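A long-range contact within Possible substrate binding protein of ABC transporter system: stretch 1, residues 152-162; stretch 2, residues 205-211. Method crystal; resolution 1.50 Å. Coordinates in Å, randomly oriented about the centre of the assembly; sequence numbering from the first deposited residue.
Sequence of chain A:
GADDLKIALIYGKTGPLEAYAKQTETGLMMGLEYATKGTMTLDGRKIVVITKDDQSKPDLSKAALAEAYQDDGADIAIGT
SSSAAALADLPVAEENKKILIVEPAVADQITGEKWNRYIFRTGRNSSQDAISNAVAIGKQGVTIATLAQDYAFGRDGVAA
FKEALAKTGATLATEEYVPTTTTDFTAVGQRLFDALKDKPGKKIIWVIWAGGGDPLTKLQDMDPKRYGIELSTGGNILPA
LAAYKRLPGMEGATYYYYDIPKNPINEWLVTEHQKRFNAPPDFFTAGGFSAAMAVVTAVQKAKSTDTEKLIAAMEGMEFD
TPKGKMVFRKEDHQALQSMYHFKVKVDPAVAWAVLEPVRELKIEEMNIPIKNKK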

ATOM      1  N   ALA A 152     -10.037  11.466   9.891  1.00 16.70           N
ATOM      2  CA  ALA A 152      -8.917  11.934   9.075  1.00 17.50           C
ATOM      3  C   ALA A 152      -8.604  11.041   7.875  1.00 17.21           C
ATOM      4  O   ALA A 152      -8.354  11.555   6.776  1.00 16.62           O
ATOM      5  N   PHE A 153      -8.603   9.722   8.068  1.00 17.73           N
ATOM      6  CA  PHE A 153      -8.335   8.801   6.957  1.00 18.08           C
ATOM      7  C   PHE A 153      -9.255   9.067   5.773  1.00 17.24           C
ATOM      8  O   PHE A 153      -8.805   9.162   4.599  1.00 16.13           O
ATOM      9  N   GLY A 154     -10.537   9.184   6.062  1.00 15.59           N
ATOM     10  CA  GLY A 154     -11.538   9.417   5.020  1.00 15.64           C
ATOM     11  C   GLY A 154     -11.392  10.795   4.391  1.00 16.46           C
ATOM     12  O   GLY A 154     -11.405  10.953   3.154  1.00 16.91           O
ATOM     13  N   ARG A 155     -11.303  11.820   5.240  1.00 15.82           N
ATOM     14  CA  ARG A 155     -11.186  13.185   4.736  1.00 17.21           C
ATOM     15  C   ARG A 155      -9.908  13.437   3.960  1.00 16.75           C
ATOM     16  O   ARG A 155      -9.943  14.058   2.916  1.00 16.09           O
ATOM     17  N   ASP A 156      -8.783  12.929   4.459  1.00 15.51           N
ATOM     18  CA  ASP A 156      -7.527  13.152   3.801  1.00 15.88           C
ATOM     19  C   ASP A 156      -7.473  12.340   2.499  1.00 15.52           C
ATOM     20  O   ASP A 156      -6.903  12.793   1.502  1.00 17.49           O
ATOM     21  N   GLY A 157      -8.086  11.154   2.494  1.00 15.26           N
ATOM     22  CA  GLY A 157      -8.121  10.327   1.277  1.00 15.63           C
ATOM     23  C   GLY A 157      -8.930  11.017   0.199  1.00 13.56           C
ATOM     24  O   GLY A 157      -8.509  11.119  -0.956  1.00 14.70           O
ATOM     25  N   VAL A 158     -10.105  11.516   0.559  1.00 14.33           N
ATOM     26  CA  VAL A 158     -10.917  12.228  -0.443  1.00 14.03           C
ATOM     27  C   VAL A 158     -10.230  13.508  -0.879  1.00 15.45           C
ATOM     28  O   VAL A 158     -10.252  13.843  -2.060  1.00 13.35           O
ATOM     29  N   ALA A 159      -9.546  14.199   0.040  1.00 14.51           N
ATOM     30  CA  ALA A 159      -8.812  15.387  -0.368  1.00 15.04           C
ATOM     31  C   ALA A 159      -7.790  15.081  -1.438  1.00 14.86           C
ATOM     32  O   ALA A 159      -7.650  15.808  -2.434  1.00 15.56           O
ATOM     33  N   ALA A 160      -7.034  14.006  -1.247  1.00 14.45           N
ATOM     34  CA  ALA A 160      -5.997  13.592  -2.214  1.00 13.83           C
ATOM     35  C   ALA A 160      -6.603  13.182  -3.567  1.00 13.70           C
ATOM     36  O   ALA A 160      -6.114  13.539  -4.646  1.00 14.88           O
ATOM     37  N   PHE A 161      -7.689  12.415  -3.479  1.00 13.63           N
ATOM     38  CA  PHE A 161      -8.441  12.004  -4.652  1.00 13.84           C
ATOM     39  C   PHE A 161      -8.916  13.222  -5.442  1.00 13.64           C
ATOM     40  O   PHE A 161      -8.766  13.251  -6.665  1.00 14.64           O
ATOM     41  N   LYS A 162      -9.527  14.196  -4.736  1.00 14.82           N
ATOM     42  CA  LYS A 162     -10.133  15.404  -5.336  1.00 15.15           C
ATOM     43  C   LYS A 162      -9.084  16.243  -6.057  1.00 16.37           C
ATOM     44  O   LYS A 162      -9.289  16.688  -7.168  1.00 17.97           O
ATOM     45  N   ILE A 205     -20.029   6.540  -8.033  1.00 12.56           N
ATOM     46  CA  ILE A 205     -19.851   6.787  -6.592  1.00 11.20           C
ATOM     47  C   ILE A 205     -18.541   6.094  -6.262  1.00 11.94           C
ATOM     48  O   ILE A 205     -18.441   4.859  -6.412  1.00 13.21           O
ATOM     49  N   TRP A 206     -17.556   6.849  -5.775  1.00 11.11           N
ATOM     50  CA  TRP A 206     -16.276   6.287  -5.336  1.00 10.79           C
ATOM     51  C   TRP A 206     -16.280   6.255  -3.810  1.00 12.00           C
ATOM     52  O   TRP A 206     -16.533   7.271  -3.154  1.00 12.63           O
ATOM     53  N   VAL A 207     -16.008   5.077  -3.256  1.00 12.03           N
ATOM     54  CA  VAL A 207     -16.030   4.865  -1.823  1.00 13.00           C
ATOM     55  C   VAL A 207     -14.605   4.675  -1.291  1.00 12.69           C
ATOM     56  O   VAL A 207     -13.763   3.961  -1.899  1.00 13.47           O
ATOM     57  N   ILE A 208     -14.337   5.295  -0.145  1.00 12.43           N
ATOM     58  CA  ILE A 208     -13.132   5.028   0.607  1.00 11.65           C
ATOM     59  C   ILE A 208     -13.643   4.623   1.999  1.00 11.62           C
ATOM     60  O   ILE A 208     -14.437   5.343   2.614  1.00 13.23           O
ATOM     61  N   TRP A 209     -13.189   3.483   2.489  1.00 14.35           N
ATOM     62  CA  TRP A 209     -13.731   2.954   3.747  1.00 15.25           C
ATOM     63  C   TRP A 209     -12.682   2.050   4.410  1.00 19.11           C
ATOM     64  O   TRP A 209     -12.038   1.244   3.739  1.00 20.01           O
ATOM     65  N   ALA A 210     -12.569   2.149   5.724  1.00 20.56           N
ATOM     66  CA  ALA A 210     -11.694   1.258   6.505  1.00 22.59           C
ATOM     67  C   ALA A 210     -12.544   0.574   7.564  1.00 24.28           C
ATOM     68  O   ALA A 210     -13.406   1.176   8.166  1.00 24.61           O
ATOM     69  N   GLY A 211     -12.315  -0.718   7.791  1.00 29.21           N
ATOM     70  CA  GLY A 211     -13.059  -1.451   8.813  1.00 30.68           C
ATOM     71  C   GLY A 211     -14.356  -2.003   8.268  1.00 31.76           C
ATOM     72  O   GLY A 211     -14.576  -2.021   7.054  1.00 33.56           O
TER

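Stretch 1 is helical throughout, held by regular i to i+4 backbone hydrogen bonds such as G157 N to F153 O at 3.0 Å. Stretch 2 enters as a strand and continues in extended form past it. No hydrogen bond crosses between the two. The contact is apolar and is made mainly by side chains, some of them resting on backbone atoms, with 381 Å² buried over both sides.

On the helix, F153 and F161 point toward stretch 2. Between them, at G157, the inward position carries no side chain. On the other stretch the inward residues alternate: W206, I208 and A210 point toward the helix, while V207 and W209 point away, as expected for an extended backbone.

I208 is the centre of the contact. Both of its chi angles are t (175° and 173°), so the CG1-CD1 arm is fully extended. It reaches G157, with CD1 of I208 3.9 Å from CA of G157. A CB on G157 would lie only 2.4 Å from I208 CD1, a clash, so the bare glycine leaves room for the extended arm. The other branch, CG2 of I208, packs 3.8 Å from CG2 of V158. V158 has chi1 t (171°), and its CA-to-CB bond points sideways, so it meets I208 from the flank.

F153 has chi1 t (176°) and chi2 76°. This carries its ring over to I208 and A210. F153 CE2 lies 3.7 Å from I208 CG1 and 3.9 Å from A210 CB. The ring meets both obliquely. The CA atoms of F153 and A210 are 8.3 Å apart, and the F153 ring spans most of that gap to the short A210 side chain.

F161 and W206 form the aromatic pair of the contact. Both have chi1 t, at 177° for F161 and -176° for W206. Their chi2 angles are -89° and 77°. With these angles the rings lie nearly parallel, with planes at 10°. The F161 ring and the six-membered ring of W206 form an offset stack with centroids 4.2 Å apart. The closest atoms are F161 CE2 and W206 CD2, at 3.5 Å. The indole NE1 of W206 is hydrogen-bonded elsewhere in the structure, so its polar edge is satisfied while a ring face packs on F161.

The polar side chains of the helix stay out of the contact. R155 and D156 point away, and K162, extended with all four chi angles t, is out of reach.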

ATOM      1  CB  ALA A 152      -7.655  12.142   9.931  1.00 19.25           C
ATOM      2  CB  PHE A 153      -8.472   7.343   7.392  1.00 20.14           C
ATOM      3  CG  PHE A 153      -8.297   6.336   6.241  1.00 20.37           C
ATOM      4  CD1 PHE A 153      -7.042   6.071   5.759  1.00 25.30           C
ATOM      5  CD2 PHE A 153      -9.386   5.678   5.693  1.00 23.42           C
ATOM      6  CE1 PHE A 153      -6.848   5.172   4.694  1.00 23.83           C
ATOM      7  CE2 PHE A 153      -9.221   4.755   4.624  1.00 25.02           C
ATOM      8  CZ  PHE A 153      -7.919   4.513   4.134  1.00 23.83           C
ATOM      9  CB  ARG A 155     -11.328  14.181   5.871  1.00 18.92           C
ATOM     10  CG  ARG A 155     -12.717  14.112   6.456  1.00 22.44           C
ATOM     11  CD  ARG A 155     -13.117  15.385   7.047  1.00 27.84           C
ATOM     12  NE  ARG A 155     -14.513  15.394   7.471  1.00 21.85           N
ATOM     13  CZ  ARG A 155     -15.453  16.217   7.013  1.00 19.99           C
ATOM     14  NH1 ARG A 155     -15.203  17.118   6.058  1.00 21.58           N
ATOM     15  NH2 ARG A 155     -16.666  16.153   7.523  1.00 19.05           N
ATOM     16  CB  ASP A 156      -6.369  12.786   4.695  1.00 16.28           C
ATOM     17  CG  ASP A 156      -6.258  13.675   5.944  1.00 20.07           C
ATOM     18  OD1 ASP A 156      -6.938  14.730   6.042  1.00 22.57           O
ATOM     19  OD2 ASP A 156      -5.503  13.280   6.867  1.00 26.25           O
ATOM     20  CB  VAL A 158     -12.350  12.483   0.024  1.00 13.29           C
ATOM     21  CG1 VAL A 158     -13.103  13.431  -0.980  1.00 14.67           C
ATOM     22  CG2 VAL A 158     -13.124  11.175   0.212  1.00 14.54           C
ATOM     23  CB  ALA A 159      -8.154  16.086   0.861  1.00 14.63           C
ATOM     24  CB  ALA A 160      -5.144  12.475  -1.628  1.00 12.77           C
ATOM     25  CB  PHE A 161      -9.625  11.113  -4.171  1.00 11.81           C
ATOM     26  CG  PHE A 161     -10.560  10.647  -5.239  1.00 11.85           C
ATOM     27  CD1 PHE A 161     -11.663  11.404  -5.602  1.00 12.57           C
ATOM     28  CD2 PHE A 161     -10.375   9.395  -5.845  1.00 13.97           C
ATOM     29  CE1 PHE A 161     -12.552  10.942  -6.570  1.00 13.36           C
ATOM     30  CE2 PHE A 161     -11.285   8.914  -6.785  1.00 14.00           C
ATOM     31  CZ  PHE A 161     -12.362   9.711  -7.182  1.00 14.26           C
ATOM     32  CB  LYS A 162     -10.825  16.222  -4.245  1.00 18.00           C
ATOM     33  CG  LYS A 162     -11.392  17.575  -4.644  1.00 23.03           C
ATOM     34  CD  LYS A 162     -12.081  18.136  -3.398  1.00 27.21           C
ATOM     35  CE  LYS A 162     -12.810  19.438  -3.652  1.00 33.98           C
ATOM     36  NZ  LYS A 162     -13.515  19.813  -2.387  1.00 35.25           N
ATOM     37  CB  ILE A 205     -21.004   6.214  -5.720  1.00 12.26           C
ATOM     38  CG1 ILE A 205     -22.322   6.936  -6.061  1.00 12.70           C
ATOM     39  CG2 ILE A 205     -20.632   6.305  -4.243  1.00 10.37           C
ATOM     40  CD1 ILE A 205     -23.546   6.240  -5.491  1.00 12.81           C
ATOM     41  CB  TRP A 206     -15.070   7.075  -5.888  1.00 10.98           C
ATOM     42  CG  TRP A 206     -13.790   6.443  -5.513  1.00 10.64           C
ATOM     43  CD1 TRP A 206     -13.253   5.342  -6.089  1.00 13.06           C
ATOM     44  CD2 TRP A 206     -12.867   6.843  -4.488  1.00 12.84           C
ATOM     45  NE1 TRP A 206     -12.056   5.012  -5.491  1.00 13.25           N
ATOM     46  CE2 TRP A 206     -11.780   5.917  -4.510  1.00 12.58           C
ATOM     47  CE3 TRP A 206     -12.835   7.887  -3.562  1.00 15.90           C
ATOM     48  CZ2 TRP A 206     -10.691   6.014  -3.638  1.00 14.50           C
ATOM     49  CZ3 TRP A 206     -11.732   7.974  -2.688  1.00 17.86           C
ATOM     50  CH2 TRP A 206     -10.680   7.043  -2.748  1.00 13.92           C
ATOM     51  CB  VAL A 207     -16.873   3.644  -1.496  1.00 12.91           C
ATOM     52  CG1 VAL A 207     -16.968   3.421   0.040  1.00 12.64           C
ATOM     53  CG2 VAL A 207     -18.302   3.796  -2.069  1.00 13.96           C
ATOM     54  CB  ILE A 208     -12.111   6.200   0.647  1.00 13.09           C
ATOM     55  CG1 ILE A 208     -10.935   5.843   1.565  1.00 13.75           C
ATOM     56  CG2 ILE A 208     -12.782   7.495   1.092  1.00 13.54           C
ATOM     57  CD1 ILE A 208      -9.788   6.852   1.549  1.00 16.24           C
ATOM     58  CB  TRP A 209     -15.014   2.154   3.487  1.00 16.66           C
ATOM     59  CG  TRP A 209     -15.930   2.080   4.650  1.00 18.18           C
ATOM     60  CD1 TRP A 209     -15.980   1.105   5.614  1.00 19.83           C
ATOM     61  CD2 TRP A 209     -16.943   3.032   5.001  1.00 14.53           C
ATOM     62  NE1 TRP A 209     -16.981   1.381   6.516  1.00 19.57           N
ATOM     63  CE2 TRP A 209     -17.590   2.557   6.172  1.00 18.29           C
ATOM     64  CE3 TRP A 209     -17.399   4.218   4.421  1.00 18.20           C
ATOM     65  CZ2 TRP A 209     -18.619   3.248   6.776  1.00 20.02           C
ATOM     66  CZ3 TRP A 209     -18.425   4.886   5.006  1.00 18.76           C
ATOM     67  CH2 TRP A 209     -19.028   4.416   6.192  1.00 20.39           C
ATOM     68  CB  ALA A 210     -10.542   2.062   7.154  1.00 23.27           C
TER